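Local coordinates for protein endoglucanase (Clostridium thermocellum, PDB 2YIK) that probably hydrolyses internal beta-1,4-glucosidic bonds of cellulose as a family 9 endoglucanase, at residues 50-55 / 63-68; 448-453 / 465-470; 460-465 / 488-493. One frame throughout, in Å; residues are numbered along the deposited sequence.

Contact 1: 50-55 / 63-68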
loop_
_atom_site.group_PDB
_atom_site.type_symbol
_atom_site.label_atom_id
_atom_site.label_comp_id
_atom_site.label_asym_id
_atom_site.label_seq_id
_atom_site.Cartn_x
_atom_site.Cartn_y
_atom_site.Cartn_z
ATOM N N PHE A 50 -11.086 -0.608 -6.988
ATOM C CA PHE A 50 -10.619 0.765 -6.863
ATOM C C PHE A 50 -9.285 0.864 -7.577
ATOM O O PHE A 50 -8.961 1.887 -8.172
ATOM C CB PHE A 50 -10.407 1.181 -5.407
ATOM C CG PHE A 50 -9.803 2.555 -5.278
ATOM C CD1 PHE A 50 -10.567 3.689 -5.523
ATOM C CD2 PHE A 50 -8.457 2.714 -4.946
ATOM C CE1 PHE A 50 -9.993 4.956 -5.484
ATOM C CE2 PHE A 50 -7.876 3.972 -4.905
ATOM C CZ PHE A 50 -8.646 5.098 -5.157
ATOM N N TYR A 51 -8.506 -0.206 -7.519
ATOM C CA TYR A 51 -7.209 -0.191 -8.162
ATOM C C TYR A 51 -7.358 -0.129 -9.676
ATOM O O TYR A 51 -6.591 0.564 -10.344
ATOM C CB TYR A 51 -6.393 -1.395 -7.691
ATOM C CG TYR A 51 -6.037 -1.242 -6.229
ATOM C CD1 TYR A 51 -5.136 -0.259 -5.814
ATOM C CD2 TYR A 51 -6.676 -2.006 -5.251
ATOM C CE1 TYR A 51 -4.885 -0.032 -4.457
ATOM C CE2 TYR A 51 -6.436 -1.788 -3.894
ATOM C CZ TYR A 51 -5.543 -0.797 -3.502
ATOM O OH TYR A 51 -5.341 -0.545 -2.165
ATOM N N ASP A 52 -8.360 -0.817 -10.216
ATOM C CA ASP A 52 -8.584 -0.770 -11.656
ATOM C C ASP A 52 -8.903 0.663 -12.070
ATOM O O ASP A 52 -8.525 1.103 -13.157
ATOM C CB ASP A 52 -9.750 -1.673 -12.066
ATOM C CG ASP A 52 -9.489 -3.132 -11.772
ATOM O OD1 ASP A 52 -9.197 -3.452 -10.599
ATOM O OD2 ASP A 52 -9.580 -3.957 -12.710
ATOM N N ALA A 53 -9.596 1.390 -11.195
ATOM C CA ALA A 53 -9.978 2.767 -11.484
ATOM C C ALA A 53 -8.804 3.731 -11.453
ATOM O O ALA A 53 -8.893 4.828 -12.002
ATOM C CB ALA A 53 -11.056 3.227 -10.507
ATOM N N ASN A 54 -7.710 3.330 -10.811
ATOM C CA ASN A 54 -6.531 4.186 -10.719
ATOM C C ASN A 54 -5.336 3.744 -11.558
ATOM O O ASN A 54 -4.267 4.345 -11.465
ATOM C CB ASN A 54 -6.069 4.343 -9.259
ATOM C CG ASN A 54 -6.878 5.380 -8.487
ATOM O OD1 ASN A 54 -6.368 6.025 -7.565
ATOM N ND2 ASN A 54 -8.142 5.530 -8.846
ATOM N N MET A 55 -5.494 2.696 -12.361
ATOM C CA MET A 55 -4.387 2.252 -13.206
ATOM C C MET A 55 -3.957 3.388 -14.136
ATOM O O MET A 55 -4.782 4.126 -14.668
ATOM C CB MET A 55 -4.783 1.014 -14.006
ATOM C CG MET A 55 -4.892 -0.218 -13.124
ATOM S SD MET A 55 -5.322 -1.717 -14.017
ATOM C CE MET A 55 -4.896 -2.957 -12.783
ATOM N N ASN A 63 -5.123 -4.016 -18.640
ATOM C CA ASN A 63 -5.164 -4.498 -17.263
ATOM C C ASN A 63 -6.371 -4.143 -16.391
ATOM O O ASN A 63 -6.675 -4.862 -15.437
ATOM C CB ASN A 63 -3.880 -4.064 -16.560
ATOM C CG ASN A 63 -2.656 -4.762 -17.118
ATOM O OD1 ASN A 63 -2.318 -5.875 -16.708
ATOM N ND2 ASN A 63 -1.995 -4.119 -18.075
ATOM N N SER A 64 -7.049 -3.044 -16.700
ATOM C CA SER A 64 -8.212 -2.626 -15.916
ATOM C C SER A 64 -9.518 -3.284 -16.381
ATOM O O SER A 64 -9.758 -3.432 -17.583
ATOM C CB SER A 64 -8.348 -1.103 -15.970
ATOM O OG SER A 64 -9.577 -0.681 -15.419
ATOM N N LEU A 65 -10.357 -3.686 -15.426
ATOM C CA LEU A 65 -11.632 -4.321 -15.745
ATOM C C LEU A 65 -12.740 -3.300 -15.921
ATOM O O LEU A 65 -13.880 -3.666 -16.202
ATOM C CB LEU A 65 -12.039 -5.299 -14.645
ATOM C CG LEU A 65 -11.205 -6.566 -14.455
ATOM C CD1 LEU A 65 -11.534 -7.176 -13.111
ATOM C CD2 LEU A 65 -11.484 -7.557 -15.578
ATOM N N LEU A 66 -12.416 -2.021 -15.748
ATOM C CA LEU A 66 -13.421 -0.968 -15.890
ATOM C C LEU A 66 -13.390 -0.383 -17.300
ATOM O O LEU A 66 -12.386 0.204 -17.719
ATOM C CB LEU A 66 -13.181 0.124 -14.844
ATOM C CG LEU A 66 -13.252 -0.375 -13.395
ATOM C CD1 LEU A 66 -12.790 0.727 -12.454
ATOM C CD2 LEU A 66 -14.682 -0.825 -13.068
ATOM N N SER A 67 -14.490 -0.558 -18.030
ATOM C CA SER A 67 -14.586 -0.081 -19.400
ATOM C C SER A 67 -14.405 1.423 -19.536
ATOM O O SER A 67 -14.000 1.905 -20.598
ATOM C CB SER A 67 -15.930 -0.498 -20.008
ATOM O OG SER A 67 -17.015 0.013 -19.245
ATOM N N TRP A 68 -14.696 2.172 -18.476
ATOM C CA TRP A 68 -14.545 3.618 -18.550
ATOM C C TRP A 68 -13.128 4.122 -18.276
ATOM O O TRP A 68 -12.903 5.333 -18.167
ATOM C CB TRP A 68 -15.539 4.311 -17.620
ATOM C CG TRP A 68 -15.591 3.746 -16.246
ATOM C CD1 TRP A 68 -16.331 2.683 -15.827
ATOM C CD2 TRP A 68 -14.921 4.258 -15.086
ATOM N NE1 TRP A 68 -16.168 2.498 -14.473
ATOM C CE2 TRP A 68 -15.303 3.441 -13.999
ATOM C CE3 TRP A 68 -14.023 5.308 -14.869
ATOM C CZ2 TRP A 68 -14.837 3.672 -12.697
ATOM C CZ3 TRP A 68 -13.559 5.534 -13.576
ATOM C CH2 TRP A 68 -13.960 4.711 -12.507
#
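An ST turn at Ser64 docks against helix 49-54, with Asp52 taking bonds from Ser64 and from the residue after it. Ser64 OG donates to Asp52 O (3.1 Å) from above the carbonyl plane. The same hydroxyl oxygen accepts from Leu66 N at 3.2 Å, which closes the turn. Ser64 OG stands anti to its backbone N (chi1 170°), facing the helix.

The carboxylate of Asp52 makes the second bond. Its OD2 takes the N-H of Leu65 on the anti lone pair, at 2.8 Å with an angle of 159°. Leu65 CB lies beside the same oxygen.

Ala53 CB takes two apolar contacts beside the polar pair. Leu66 CD1 packs on it at 3.6 Å, and Trp68 CH2 reaches the same methyl at 3.8 Å. Met55, extended beyond CG, lays SD 3.5 Å from Ser64 N and crosses the side chain of Asn63 at about a right angle.

Arg69 NH1, next along the chain, binds Ala53 O and Met55 O. Helix 151-167 covers Asp52 and Leu65 through His153. Two bonds thus tie the first residues after helix 60-63 to Asp52, consistent with a well-held turn.

Contact 2: 448-453 / 465-470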
loop_
_atom_site.group_PDB
_atom_site.type_symbol
_atom_site.label_atom_id
_atom_site.label_comp_id
_atom_site.label_asym_id
_atom_site.label_seq_id
_atom_site.Cartn_x
_atom_site.Cartn_y
_atom_site.Cartn_z
ATOM N N LYS A 448 -22.168 7.804 -2.659
ATOM C CA LYS A 448 -22.218 7.875 -4.114
ATOM C C LYS A 448 -21.394 8.973 -4.764
ATOM O O LYS A 448 -21.283 9.012 -5.983
ATOM C CB LYS A 448 -23.681 8.010 -4.555
ATOM C CG LYS A 448 -24.545 6.843 -4.115
ATOM C CD LYS A 448 -26.020 7.204 -4.085
ATOM C CE LYS A 448 -26.885 5.976 -3.819
ATOM N NZ LYS A 448 -26.627 5.346 -2.487
ATOM N N TYR A 449 -20.797 9.846 -3.963
ATOM C CA TYR A 449 -20.017 10.951 -4.519
ATOM C C TYR A 449 -18.549 11.003 -4.104
ATOM O O TYR A 449 -18.088 12.023 -3.579
ATOM C CB TYR A 449 -20.682 12.273 -4.146
ATOM C CG TYR A 449 -22.071 12.429 -4.705
ATOM C CD1 TYR A 449 -23.167 11.867 -4.054
ATOM C CD2 TYR A 449 -22.288 13.105 -5.905
ATOM C CE1 TYR A 449 -24.449 11.970 -4.587
ATOM C CE2 TYR A 449 -23.564 13.217 -6.448
ATOM C CZ TYR A 449 -24.638 12.646 -5.784
ATOM O OH TYR A 449 -25.895 12.739 -6.337
ATOM N N PRO A 450 -17.789 9.920 -4.342
ATOM C CA PRO A 450 -16.377 9.973 -3.944
ATOM C C PRO A 450 -15.588 11.103 -4.618
ATOM O O PRO A 450 -15.901 11.522 -5.739
ATOM C CB PRO A 450 -15.853 8.575 -4.310
ATOM C CG PRO A 450 -16.808 8.103 -5.402
ATOM C CD PRO A 450 -18.143 8.602 -4.902
ATOM N N HIS A 451 -14.577 11.604 -3.915
ATOM C CA HIS A 451 -13.715 12.672 -4.422
ATOM C C HIS A 451 -12.728 12.012 -5.386
ATOM O O HIS A 451 -11.589 11.708 -5.024
ATOM C CB HIS A 451 -12.974 13.322 -3.251
ATOM C CG HIS A 451 -12.160 14.518 -3.636
ATOM N ND1 HIS A 451 -10.785 14.483 -3.727
ATOM C CD2 HIS A 451 -12.529 15.781 -3.943
ATOM C CE1 HIS A 451 -10.342 15.678 -4.071
ATOM N NE2 HIS A 451 -11.378 16.485 -4.209
ATOM N N HIS A 452 -13.173 11.803 -6.620
ATOM C CA HIS A 452 -12.364 11.115 -7.622
ATOM C C HIS A 452 -12.603 11.676 -9.029
ATOM O O HIS A 452 -13.723 11.636 -9.545
ATOM C CB HIS A 452 -12.736 9.629 -7.573
ATOM C CG HIS A 452 -11.888 8.741 -8.429
ATOM N ND1 HIS A 452 -10.722 8.163 -7.976
ATOM C CD2 HIS A 452 -12.082 8.271 -9.685
ATOM C CE1 HIS A 452 -10.237 7.368 -8.916
ATOM N NE2 HIS A 452 -11.042 7.417 -9.961
ATOM N N ARG A 453 -11.547 12.191 -9.650
ATOM C CA ARG A 453 -11.658 12.759 -10.991
ATOM C C ARG A 453 -12.307 11.856 -12.046
ATOM O O ARG A 453 -13.372 12.193 -12.563
ATOM C CB ARG A 453 -10.283 13.222 -11.476
ATOM C CG ARG A 453 -9.813 14.496 -10.800
ATOM C CD ARG A 453 -8.363 14.825 -11.117
ATOM N NE ARG A 453 -7.969 16.099 -10.519
ATOM C CZ ARG A 453 -7.934 16.332 -9.211
ATOM N NH1 ARG A 453 -8.267 15.374 -8.358
ATOM N NH2 ARG A 453 -7.566 17.522 -8.756
ATOM N N SER A 465 -23.577 17.181 -9.612
ATOM C CA SER A 465 -24.267 16.159 -10.392
ATOM C C SER A 465 -23.807 14.747 -10.061
ATOM O O SER A 465 -22.714 14.554 -9.522
ATOM C CB SER A 465 -24.033 16.404 -11.877
ATOM O OG SER A 465 -24.176 17.780 -12.159
ATOM N N PRO A 466 -24.641 13.741 -10.386
ATOM C CA PRO A 466 -24.290 12.345 -10.124
ATOM C C PRO A 466 -23.013 12.044 -10.899
ATOM O O PRO A 466 -22.722 12.690 -11.911
ATOM C CB PRO A 466 -25.477 11.569 -10.695
ATOM C CG PRO A 466 -26.625 12.516 -10.532
ATOM C CD PRO A 466 -26.010 13.849 -10.930
ATOM N N HIS A 467 -22.247 11.068 -10.428
ATOM C CA HIS A 467 -21.023 10.694 -11.116
ATOM C C HIS A 467 -21.408 9.921 -12.361
ATOM O O HIS A 467 -22.434 9.248 -12.388
ATOM C CB HIS A 467 -20.139 9.830 -10.212
ATOM C CG HIS A 467 -19.458 10.602 -9.127
ATOM N ND1 HIS A 467 -18.472 10.060 -8.328
ATOM C CD2 HIS A 467 -19.615 11.880 -8.709
ATOM C CE1 HIS A 467 -18.053 10.970 -7.469
ATOM N NE2 HIS A 467 -18.733 12.086 -7.679
ATOM N N LYS A 468 -20.593 10.024 -13.401
ATOM C CA LYS A 468 -20.885 9.322 -14.641
ATOM C C LYS A 468 -20.607 7.826 -14.464
ATOM O O LYS A 468 -21.271 6.976 -15.084
ATOM C CB LYS A 468 -20.043 9.926 -15.779
ATOM C CG LYS A 468 -20.298 9.328 -17.158
ATOM C CD LYS A 468 -21.792 9.243 -17.469
ATOM C CE LYS A 468 -22.087 8.131 -18.486
ATOM N NZ LYS A 468 -22.938 7.053 -17.863
ATOM N N TYR A 469 -19.656 7.501 -13.587
ATOM C CA TYR A 469 -19.281 6.108 -13.340
ATOM C C TYR A 469 -19.210 5.752 -11.860
ATOM O O TYR A 469 -18.854 6.578 -11.024
ATOM C CB TYR A 469 -17.926 5.829 -13.987
ATOM C CG TYR A 469 -17.859 6.280 -15.422
ATOM C CD1 TYR A 469 -18.562 5.605 -16.418
ATOM C CD2 TYR A 469 -17.112 7.400 -15.781
ATOM C CE1 TYR A 469 -18.520 6.039 -17.746
ATOM C CE2 TYR A 469 -17.066 7.843 -17.098
ATOM C CZ TYR A 469 -17.769 7.160 -18.075
ATOM O OH TYR A 469 -17.719 7.603 -19.381
ATOM N N VAL A 470 -19.543 4.505 -11.550
ATOM C CA VAL A 470 -19.523 4.020 -10.175
ATOM C C VAL A 470 -18.143 3.465 -9.814
ATOM O O VAL A 470 -17.685 2.480 -10.399
ATOM C CB VAL A 470 -20.579 2.911 -9.966
ATOM C CG1 VAL A 470 -20.576 2.450 -8.513
ATOM C CG2 VAL A 470 -21.968 3.429 -10.359
HETATM O O HOH W 1 -23.127 9.826 -8.083
#
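Tyr449 and His467 form an offset edge-to-face pair, the tyrosine edge turned to the imidazole face. The ring centroids are 5.6 Å apart and the planes stand at 80°. The nearest ring atoms are Tyr449 CD2 and His467 CD2, at 4.1 Å. His467 CG sits beside its own backbone N (chi1 -74°), on the side of the 448-453 loop.

Van der Waals packing surrounds the pair. The pyrrolidine of Pro450 crosses the imidazole obliquely, and Pro450 CD comes to 3.5 Å from His467 CE1. Tyr449 CE2 meets Ser465 O at 3.5 Å, the carbonyl oxygen lying near the tyrosine plane at the ring edge. Pro466 CA also approaches CE2. Lys448 O lies over one face of the imidazole, offset toward its rim.

No direct hydrogen bond joins the two segments, but a water bridges them. It donates to Lys448 O (2.9 Å) and accepts from His467 N (2.8 Å). Its oxygen also lies over the rim of one Tyr449 face.

Partners outside hold both pieces. His467 NE2 is hydrogen-bonded to Thr489 OG1. The carboxylate of Asp487 accepts from Lys448 N and Tyr449 N. Tyr449 and Pro450 directly precede His451, the predicted active-site residue. Its CB points away from 465-470, and its ring is edge-to-face with Trp194.

Both segments are loops at the surface. The first lies between helices 416-428 and 453-456 and leads into the latter, with His452 at the N-cap position. The second doubles back past that short helix, where Lys468 and Tyr469 make backbone bonds with Ser456 and Ala455, and goes on toward helix 499-516.

Contact 3: 460-465 / 488-493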
loop_
_atom_site.group_PDB
_atom_site.type_symbol
_atom_site.label_atom_id
_atom_site.label_comp_id
_atom_site.label_asym_id
_atom_site.label_seq_id
_atom_site.Cartn_x
_atom_site.Cartn_y
_atom_site.Cartn_z
ATOM N N ASP A 460 -15.469 19.665 -12.632
ATOM C CA ASP A 460 -15.273 20.437 -11.406
ATOM C C ASP A 460 -15.773 19.617 -10.219
ATOM O O ASP A 460 -16.883 19.082 -10.263
ATOM C CB ASP A 460 -16.090 21.733 -11.519
ATOM C CG ASP A 460 -15.748 22.754 -10.452
ATOM O OD1 ASP A 460 -15.403 22.365 -9.314
ATOM O OD2 ASP A 460 -15.849 23.963 -10.752
ATOM N N ALA A 461 -14.972 19.524 -9.162
ATOM C CA ALA A 461 -15.377 18.767 -7.977
ATOM C C ALA A 461 -16.600 19.402 -7.307
ATOM O O ALA A 461 -17.389 18.719 -6.651
ATOM C CB ALA A 461 -14.225 18.695 -6.976
ATOM N N ASN A 462 -16.752 20.713 -7.479
ATOM C CA ASN A 462 -17.867 21.445 -6.874
ATOM C C ASN A 462 -19.202 21.197 -7.557
ATOM O O ASN A 462 -20.251 21.533 -7.005
ATOM C CB ASN A 462 -17.571 22.943 -6.878
ATOM C CG ASN A 462 -16.440 23.310 -5.946
ATOM O OD1 ASN A 462 -15.518 24.032 -6.331
ATOM N ND2 ASN A 462 -16.501 22.818 -4.711
ATOM N N ASP A 463 -19.162 20.625 -8.759
ATOM C CA ASP A 463 -20.380 20.312 -9.505
ATOM C C ASP A 463 -21.067 19.177 -8.746
ATOM O O ASP A 463 -20.477 18.114 -8.536
ATOM C CB ASP A 463 -20.016 19.863 -10.922
ATOM C CG ASP A 463 -21.219 19.421 -11.728
ATOM O OD1 ASP A 463 -22.302 19.209 -11.139
ATOM O OD2 ASP A 463 -21.076 19.272 -12.960
ATOM N N SER A 464 -22.319 19.389 -8.350
ATOM C CA SER A 464 -23.050 18.395 -7.565
ATOM C C SER A 464 -23.797 17.299 -8.309
ATOM O O SER A 464 -24.556 16.544 -7.699
ATOM C CB SER A 464 -24.025 19.106 -6.623
ATOM O OG SER A 464 -24.873 19.988 -7.345
ATOM N N SER A 465 -23.577 17.181 -9.612
ATOM C CA SER A 465 -24.267 16.159 -10.392
ATOM C C SER A 465 -23.807 14.747 -10.061
ATOM O O SER A 465 -22.714 14.554 -9.522
ATOM C CB SER A 465 -24.033 16.404 -11.877
ATOM O OG SER A 465 -24.176 17.780 -12.159
ATOM N N ARG A 488 -20.446 14.264 -0.732
ATOM C CA ARG A 488 -20.328 15.178 -1.865
ATOM C C ARG A 488 -18.962 15.020 -2.527
ATOM O O ARG A 488 -17.963 14.755 -1.855
ATOM C CB ARG A 488 -20.486 16.631 -1.415
ATOM C CG ARG A 488 -21.919 17.071 -1.142
ATOM C CD ARG A 488 -21.939 18.563 -0.823
ATOM N NE ARG A 488 -21.428 19.353 -1.944
ATOM C CZ ARG A 488 -22.134 19.677 -3.028
ATOM N NH1 ARG A 488 -23.400 19.282 -3.143
ATOM N NH2 ARG A 488 -21.569 20.387 -4.004
ATOM N N THR A 489 -18.918 15.193 -3.843
ATOM C CA THR A 489 -17.675 15.069 -4.584
ATOM C C THR A 489 -16.598 16.024 -4.055
ATOM O O THR A 489 -15.413 15.678 -4.029
ATOM C CB THR A 489 -17.915 15.330 -6.090
ATOM O OG1 THR A 489 -18.849 14.366 -6.596
ATOM C CG2 THR A 489 -16.609 15.218 -6.875
ATOM N N ASN A 490 -16.992 17.216 -3.612
ATOM C CA ASN A 490 -15.995 18.158 -3.112
ATOM C C ASN A 490 -15.650 18.021 -1.629
ATOM O O ASN A 490 -14.899 18.844 -1.095
ATOM C CB ASN A 490 -16.401 19.609 -3.427
ATOM C CG ASN A 490 -17.683 20.030 -2.729
ATOM O OD1 ASN A 490 -18.230 19.296 -1.908
ATOM N ND2 ASN A 490 -18.162 21.229 -3.052
ATOM N N ASP A 491 -16.188 17.001 -0.957
ATOM C CA ASP A 491 -15.849 16.780 0.451
ATOM C C ASP A 491 -14.556 15.974 0.387
ATOM O O ASP A 491 -14.578 14.739 0.385
ATOM C CB ASP A 491 -16.936 15.970 1.174
ATOM C CG ASP A 491 -16.558 15.640 2.614
ATOM O OD1 ASP A 491 -15.498 16.138 3.070
ATOM O OD2 ASP A 491 -17.310 14.890 3.290
ATOM N N TYR A 492 -13.426 16.676 0.332
ATOM C CA TYR A 492 -12.140 16.008 0.216
ATOM C C TYR A 492 -11.582 15.357 1.474
ATOM O O TYR A 492 -10.533 14.714 1.419
ATOM C CB TYR A 492 -11.095 16.967 -0.363
ATOM C CG TYR A 492 -10.856 18.188 0.481
ATOM C CD1 TYR A 492 -11.666 19.320 0.359
ATOM C CD2 TYR A 492 -9.837 18.201 1.434
ATOM C CE1 TYR A 492 -11.462 20.444 1.177
ATOM C CE2 TYR A 492 -9.625 19.307 2.252
ATOM C CZ TYR A 492 -10.436 20.423 2.123
ATOM O OH TYR A 492 -10.217 21.509 2.953
ATOM N N ILE A 493 -12.252 15.521 2.608
ATOM C CA ILE A 493 -11.762 14.890 3.827
ATOM C C ILE A 493 -12.475 13.563 4.051
ATOM O O ILE A 493 -11.855 12.494 4.075
ATOM C CB ILE A 493 -11.983 15.785 5.068
ATOM C CG1 ILE A 493 -11.081 17.014 4.993
ATOM C CG2 ILE A 493 -11.679 14.999 6.344
ATOM C CD1 ILE A 493 -9.606 16.662 4.873
HETATM O O HOH W 2 -19.402 18.335 -4.991
HETATM O O HOH W 3 -21.010 15.631 -7.976
#
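Thr489 is tied to the 460-465 loop by a water that three groups grip. The water accepts from Thr489 OG1 at 2.9 Å and donates to Asp463 O at 2.6 Å and to Ser465 O at 2.5 Å. His467 is the other partner of Thr489 OG1.

A second water joins the tips of the two turns. It donates to Ala461 O (2.6 Å) and accepts from Asn490 N (3.0 Å). Ala461 O also rests on the threonine side chain, against Thr489 CB. The methyl CG2 of Thr489 extends past the same carbonyl toward Ala461 CA.

Arg488 lies farther along the interface. Its chain bends at chi3 (61°), which turns NE back toward its own turn. NE donates to Asn490 OD1 at 3.2 Å, and Arg488 NH1 lies 3.5 Å from Ser464 CB.

Each segment contains a type I beta turn, Asp460 to Asp463 in one and Arg488 to Asp491 in the other. Asx turns form at Asp460 and Asp463. Asp463 OD1 accepts from both N and OG of Ser465.

Ala461 touches Trp194, and its side chain is about 5 Å from that of His451, the predicted active-site residue. The contact is a surface one between two loops, both placed after helix 453-456 and before helix 499-516, and no helix or strand intervenes between them.

Contact 1 closes near the start of the chain, long before the other two begin. Contacts 2 and 3 interlock, because their segments alternate along the chain and share Ser465. Their centres are 8 Å apart. Contact 1 lies 15 Å from contact 2, centre to centre. It does not touch contact 3, whose nearest atoms are about 12 Å away. All three lie within the glycosyl hydrolase family 9 range. Contact 2 lies between the other two. It touches contact 1 where Trp68 stacks on Tyr469, and contact 3 through His467 and Thr489. Its first segment carries predicted active-site residue His451, between helices 416-428 and 499-516.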